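Local coordinates for protein 3-HSA hydroxylase, oxygenase (Rhodococcus sp., PDB 2RFQ) that catalyses the FMNH2-dependent ortho-hydroxylation of the steroid-derived phenol 3-HSA to the catechol 3,4-DHSA in bacterial cholesterol breakdown, at residues G80-V85 with L187-G191; S242-V246 with A329-I334. Residue numbers count along the deposited sequence, not the author numbering.

Contact 1 (G80-V85 with L187-G191)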
ATOM      1  N   GLY A  80      -1.123 -11.757  24.078  1.00  7.30           N
ATOM      2  CA  GLY A  80       0.007 -11.769  23.157  1.00  7.75           C
ATOM      3  C   GLY A  80       1.290 -12.239  23.819  1.00  7.57           C
ATOM      4  O   GLY A  80       2.034 -13.063  23.260  1.00  8.52           O
ATOM      5  N   SER A  81       1.587 -11.685  24.994  1.00  7.63           N
ATOM      6  CA  SER A  81       2.786 -12.109  25.726  1.00  8.09           C
ATOM      7  C   SER A  81       2.766 -13.587  26.112  1.00  8.01           C
ATOM      8  O   SER A  81       3.784 -14.290  25.967  1.00  7.86           O
ATOM      9  CB  SER A  81       3.032 -11.242  26.974  1.00  7.63           C
ATOM     10  OG  SER A  81       3.389  -9.904  26.626  1.00  9.62           O
ATOM     11  N   THR A  82       1.631 -14.065  26.618  1.00  7.93           N
ATOM     12  CA  THR A  82       1.540 -15.477  26.994  1.00  8.18           C
ATOM     13  C   THR A  82       1.716 -16.361  25.760  1.00  8.45           C
ATOM     14  O   THR A  82       2.432 -17.368  25.811  1.00  9.01           O
ATOM     15  CB  THR A  82       0.215 -15.776  27.715  1.00  9.10           C
ATOM     16  OG1 THR A  82       0.130 -14.932  28.875  1.00  7.79           O
ATOM     17  CG2 THR A  82       0.197 -17.225  28.210  1.00  8.51           C
ATOM     18  N   GLY A  83       1.118 -15.950  24.642  1.00  8.69           N
ATOM     19  CA  GLY A  83       1.248 -16.706  23.386  1.00  8.68           C
ATOM     20  C   GLY A  83       2.684 -16.747  22.887  1.00  8.66           C
ATOM     21  O   GLY A  83       3.173 -17.800  22.445  1.00  9.49           O
ATOM     22  N   TRP A  84       3.358 -15.601  22.984  1.00  8.05           N
ATOM     23  CA  TRP A  84       4.759 -15.499  22.576  1.00  8.79           C
ATOM     24  C   TRP A  84       5.643 -16.423  23.400  1.00  9.02           C
ATOM     25  O   TRP A  84       6.431 -17.211  22.845  1.00  9.49           O
ATOM     26  CB  TRP A  84       5.218 -14.063  22.750  1.00  9.10           C
ATOM     27  CG  TRP A  84       6.618 -13.747  22.275  1.00  9.28           C
ATOM     28  CD1 TRP A  84       7.748 -13.692  23.040  1.00 10.28           C
ATOM     29  CD2 TRP A  84       7.027 -13.417  20.924  1.00  9.89           C
ATOM     30  NE1 TRP A  84       8.833 -13.325  22.255  1.00 10.90           N
ATOM     31  CE2 TRP A  84       8.408 -13.150  20.960  1.00  9.55           C
ATOM     32  CE3 TRP A  84       6.342 -13.304  19.696  1.00  7.95           C
ATOM     33  CZ2 TRP A  84       9.134 -12.798  19.800  1.00 10.64           C
ATOM     34  CZ3 TRP A  84       7.044 -12.956  18.549  1.00  8.82           C
ATOM     35  CH2 TRP A  84       8.429 -12.704  18.611  1.00  9.51           C
ATOM     36  N   VAL A  85       5.514 -16.323  24.712  1.00  8.76           N
ATOM     37  CA  VAL A  85       6.303 -17.189  25.616  1.00  9.26           C
ATOM     38  C   VAL A  85       5.974 -18.666  25.395  1.00  9.13           C
ATOM     39  O   VAL A  85       6.882 -19.512  25.352  1.00  9.35           O
ATOM     40  CB  VAL A  85       6.059 -16.778  27.076  1.00  8.05           C
ATOM     41  CG1 VAL A  85       6.641 -17.795  28.064  1.00  9.25           C
ATOM     42  CG2 VAL A  85       6.654 -15.386  27.314  1.00  9.42           C
ATOM     43  N   LEU A 187       4.948  -6.452  24.113  1.00  6.75           N
ATOM     44  CA  LEU A 187       5.359  -7.760  24.670  1.00  6.45           C
ATOM     45  C   LEU A 187       5.985  -7.576  26.061  1.00  7.32           C
ATOM     46  O   LEU A 187       6.871  -8.330  26.478  1.00  7.97           O
ATOM     47  CB  LEU A 187       6.323  -8.523  23.723  1.00  7.34           C
ATOM     48  CG  LEU A 187       5.643  -9.096  22.464  1.00  7.66           C
ATOM     49  CD1 LEU A 187       6.749  -9.743  21.568  1.00  7.94           C
ATOM     50  CD2 LEU A 187       4.540 -10.113  22.858  1.00  9.65           C
ATOM     51  N   ARG A 188       5.479  -6.592  26.796  1.00  8.21           N
ATOM     52  CA  ARG A 188       5.991  -6.296  28.148  1.00  8.27           C
ATOM     53  C   ARG A 188       5.883  -7.524  29.063  1.00  8.05           C
ATOM     54  O   ARG A 188       6.798  -7.827  29.847  1.00  9.42           O
ATOM     55  CB  ARG A 188       5.223  -5.123  28.754  1.00  9.57           C
ATOM     56  CG  ARG A 188       5.546  -3.846  28.038  1.00  9.13           C
ATOM     57  CD  ARG A 188       4.667  -2.684  28.526  1.00 14.26           C
ATOM     58  NE  ARG A 188       5.179  -1.422  28.019  1.00 20.51           N
ATOM     59  CZ  ARG A 188       4.489  -0.285  27.983  1.00 24.77           C
ATOM     60  NH1 ARG A 188       3.208  -0.248  28.383  1.00 22.20           N
ATOM     61  NH2 ARG A 188       5.085   0.821  27.539  1.00 26.59           N
ATOM     62  N   GLY A 189       4.786  -8.261  28.929  1.00  7.44           N
ATOM     63  CA  GLY A 189       4.550  -9.437  29.777  1.00  7.94           C
ATOM     64  C   GLY A 189       5.513 -10.595  29.571  1.00  8.71           C
ATOM     65  O   GLY A 189       5.550 -11.510  30.392  1.00  9.41           O
ATOM     66  N   THR A 190       6.287 -10.579  28.471  1.00  7.57           N
ATOM     67  CA  THR A 190       7.113 -11.740  28.162  1.00  8.01           C
ATOM     68  C   THR A 190       8.303 -11.910  29.113  1.00  8.61           C
ATOM     69  O   THR A 190       8.852 -13.007  29.196  1.00 10.06           O
ATOM     70  CB  THR A 190       7.607 -11.751  26.684  1.00  7.25           C
ATOM     71  OG1 THR A 190       8.451 -10.613  26.454  1.00  8.16           O
ATOM     72  CG2 THR A 190       6.389 -11.721  25.737  1.00  7.72           C
ATOM     73  N   GLY A 191       8.692 -10.841  29.824  1.00  9.06           N
ATOM     74  CA  GLY A 191       9.834 -10.955  30.733  1.00  9.37           C
ATOM     75  C   GLY A 191      11.046 -11.485  29.990  1.00  9.57           C
ATOM     76  O   GLY A 191      11.717 -12.423  30.444  1.00 10.10           O
TER

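Contact 2 (S242-V246 with A329-I334)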
ATOM      1  N   SER A 242       6.291 -16.363  14.040  1.00  7.03           N
ATOM      2  CA  SER A 242       5.145 -15.772  13.334  1.00  6.46           C
ATOM      3  C   SER A 242       3.801 -16.230  13.905  1.00  6.84           C
ATOM      4  O   SER A 242       2.850 -15.448  13.956  1.00  6.52           O
ATOM      5  CB  SER A 242       5.183 -16.083  11.819  1.00  7.11           C
ATOM      6  OG  SER A 242       6.327 -15.483  11.229  1.00  9.23           O
ATOM      7  N   ALA A 243       3.706 -17.504  14.294  1.00  6.41           N
ATOM      8  CA  ALA A 243       2.403 -18.045  14.757  1.00  6.56           C
ATOM      9  C   ALA A 243       1.748 -17.219  15.874  1.00  6.46           C
ATOM     10  O   ALA A 243       0.544 -16.936  15.794  1.00  6.16           O
ATOM     11  CB  ALA A 243       2.536 -19.528  15.152  1.00  6.52           C
ATOM     12  N   PRO A 244       2.510 -16.810  16.911  1.00  6.29           N
ATOM     13  CA  PRO A 244       1.867 -15.993  17.961  1.00  5.98           C
ATOM     14  C   PRO A 244       1.425 -14.622  17.442  1.00  6.43           C
ATOM     15  O   PRO A 244       0.415 -14.115  17.871  1.00  6.71           O
ATOM     16  CB  PRO A 244       2.933 -15.891  19.067  1.00  6.48           C
ATOM     17  CG  PRO A 244       4.244 -16.235  18.403  1.00  7.11           C
ATOM     18  CD  PRO A 244       3.934 -17.089  17.205  1.00  6.52           C
ATOM     19  N   ILE A 245       2.158 -14.055  16.484  1.00  5.94           N
ATOM     20  CA  ILE A 245       1.752 -12.757  15.934  1.00  6.54           C
ATOM     21  C   ILE A 245       0.460 -12.908  15.136  1.00  6.77           C
ATOM     22  O   ILE A 245      -0.456 -12.083  15.259  1.00  6.79           O
ATOM     23  CB  ILE A 245       2.875 -12.110  15.142  1.00  6.48           C
ATOM     24  CG1 ILE A 245       4.082 -11.887  16.074  1.00  6.51           C
ATOM     25  CG2 ILE A 245       2.401 -10.797  14.535  1.00  6.94           C
ATOM     26  CD1 ILE A 245       5.387 -11.445  15.326  1.00  8.01           C
ATOM     27  N   VAL A 246       0.385 -13.962  14.312  1.00  6.46           N
ATOM     28  CA  VAL A 246      -0.883 -14.310  13.663  1.00  6.92           C
ATOM     29  C   VAL A 246      -2.022 -14.468  14.707  1.00  6.43           C
ATOM     30  O   VAL A 246      -3.106 -13.909  14.547  1.00  6.56           O
ATOM     31  CB  VAL A 246      -0.740 -15.551  12.754  1.00  7.74           C
ATOM     32  CG1 VAL A 246      -2.104 -15.957  12.175  1.00  9.19           C
ATOM     33  CG2 VAL A 246       0.259 -15.221  11.630  1.00  8.03           C
ATOM     34  N   ALA A 329       3.494 -13.621   6.564  1.00  5.55           N
ATOM     35  CA  ALA A 329       2.369 -13.855   7.472  1.00  6.51           C
ATOM     36  C   ALA A 329       2.447 -12.871   8.644  1.00  6.81           C
ATOM     37  O   ALA A 329       1.435 -12.269   9.037  1.00  7.06           O
ATOM     38  CB  ALA A 329       2.404 -15.269   7.983  1.00  6.09           C
ATOM     39  N   THR A 330       3.652 -12.683   9.186  1.00  6.23           N
ATOM     40  CA  THR A 330       3.854 -11.660  10.227  1.00  6.85           C
ATOM     41  C   THR A 330       3.423 -10.289   9.704  1.00  7.40           C
ATOM     42  O   THR A 330       2.674  -9.574  10.363  1.00  7.98           O
ATOM     43  CB  THR A 330       5.320 -11.635  10.677  1.00  6.80           C
ATOM     44  OG1 THR A 330       5.556 -12.852  11.410  1.00  7.33           O
ATOM     45  CG2 THR A 330       5.619 -10.396  11.560  1.00  8.25           C
ATOM     46  N   GLY A 331       3.877  -9.952   8.503  1.00  7.27           N
ATOM     47  CA  GLY A 331       3.508  -8.674   7.875  1.00  7.52           C
ATOM     48  C   GLY A 331       2.008  -8.512   7.690  1.00  7.91           C
ATOM     49  O   GLY A 331       1.463  -7.443   7.994  1.00  8.23           O
ATOM     50  N   ARG A 332       1.336  -9.564   7.196  1.00  6.92           N
ATOM     51  CA  ARG A 332      -0.120  -9.511   6.995  1.00  6.25           C
ATOM     52  C   ARG A 332      -0.847  -9.325   8.339  1.00  7.06           C
ATOM     53  O   ARG A 332      -1.826  -8.583   8.442  1.00  7.19           O
ATOM     54  CB  ARG A 332      -0.620 -10.805   6.346  1.00  6.60           C
ATOM     55  CG  ARG A 332      -0.116 -11.037   4.905  1.00  4.60           C
ATOM     56  CD  ARG A 332      -0.885 -12.209   4.279  1.00  6.13           C
ATOM     57  NE  ARG A 332      -0.052 -12.940   3.316  1.00  5.83           N
ATOM     58  CZ  ARG A 332       0.097 -12.620   2.026  1.00  8.44           C
ATOM     59  NH1 ARG A 332       0.868 -13.371   1.240  1.00 10.37           N
ATOM     60  NH2 ARG A 332      -0.484 -11.534   1.527  1.00  7.24           N
ATOM     61  N   ALA A 333      -0.380 -10.040   9.355  1.00  6.88           N
ATOM     62  CA  ALA A 333      -0.977  -9.955  10.692  1.00  7.69           C
ATOM     63  C   ALA A 333      -0.868  -8.531  11.240  1.00  7.84           C
ATOM     64  O   ALA A 333      -1.862  -7.960  11.728  1.00  8.37           O
ATOM     65  CB  ALA A 333      -0.349 -10.967  11.625  1.00  7.81           C
ATOM     66  N   ILE A 334       0.316  -7.942  11.147  1.00  7.71           N
ATOM     67  CA  ILE A 334       0.526  -6.575  11.665  1.00  9.39           C
ATOM     68  C   ILE A 334      -0.272  -5.553  10.846  1.00  9.26           C
ATOM     69  O   ILE A 334      -0.909  -4.665  11.416  1.00  9.34           O
ATOM     70  CB  ILE A 334       2.014  -6.238  11.709  1.00 10.24           C
ATOM     71  CG1 ILE A 334       2.691  -7.170  12.724  1.00 11.52           C
ATOM     72  CG2 ILE A 334       2.217  -4.792  12.125  1.00 11.40           C
ATOM     73  CD1 ILE A 334       4.203  -7.211  12.636  1.00 12.54           C
TER

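Contact 1 (G80-V85 with L187-G191)
G80 opens helix 80-96 and meets the 187-191 loop at its backbone: G80 O lies 3.9 Å from L187 CD2, and G80 O also accepts the helical hydrogen bond from W84 N at 2.9 Å. S81 follows, its CA-to-CB bond directed at the loop, and it is the residue most enclosed by this contact on the helix side. S81 OG sits 3.5 Å from L187 CA and 3.2 Å from G189 N, while S81 CB touches T190 CG2 at 3.6 Å. The approach is close because G189 has no side chain: an ideal CB there would fall 2.9 Å from S81 CB, a clash. Residues 188-190 form a 3-10 turn, in which T190 N and T190 OG1 both hydrogen-bond L187 O, at 3.1 and 2.8 Å; T190 OG1 is also hydrogen-bonded to S192 OG. In this acyl-CoA dehydrogenase-like fold, the contact thus sets an N-terminal-domain helix against the connection between beta strands 177-179 and 193-198. One turn on from G80, W84, which probably binds FMN, receives L187 CD1 over its five-membered ring, 3.9 Å from the centroid and 16° off the normal, a CH-pi contact. W84 CD1 also meets T190 CG2 at 3.6 Å. Last comes V85, where V85 CG2 packs 3.8 Å from T190 CB and 3.7 Å from T190 O.

Contact 2 (S242-V246 with A329-I334)
Helices 233-266 and 316-344 run nearly parallel here: the axes of the two short segments approach to 8.7 Å and their N-to-C directions differ by 20°. Small residues on the second helix make its surface shallow where the larger side chains of the first come across. The CA atoms of S242 and T330 are 5.3 Å apart, as are those of V246 and A333, so the pairing is repeated about one turn later.

Between these two levels I245 is the main protrusion. I245 CD1 reaches T330 CG2 at 3.9 Å, I245 CG2 lies 4.0 Å from A333 CB and 4.1 Å from I334 CG1, and the branched side chain therefore fits into the depression bordered by T330, A333 and I334. V246, its CA-to-CB bond pointing sideways, lies over the two alanines, with V246 CG2 4.2 Å from A329 CB and 4.3 Å from A333 CB. In return A333 CB is a small bump set against the backbone of the first helix, 3.8 Å from I245 O and 4.0 Å from V246 CA.

At the S242 level the fit is polar: S242 OG and T330 OG1 share a 2.7 Å hydrogen bond, and S242 OG has a second partner in Q326. The end of R332 leads away from this interface, to a salt bridge with D289 of the third subunit. Such side-by-side packing of long helices is characteristic of the C-terminal helical bundle of the acyl-CoA dehydrogenase fold, to which both segments belong.

How the contacts relate
Both segments of contact 1 precede those of contact 2 in the sequence, and the centres of the two contacts lie about 15 Å apart. They share no helix, but helix 80-96 of the first abuts helix 233-266 of the second: W84 CE3 is 3.8 Å from P244 CG, W84 CZ3 is 3.9 Å from I245 CD1, and G83 O is 3.9 Å from P244 CB. The indole thus joins the two contacts, linking helix 80-96 of the N-terminal region and the loop between beta strands to the C-terminal bundle. The W84 side chain also approaches those of S143 and H368, which probably bind FMN, so this junction of three regions probably borders the flavin site.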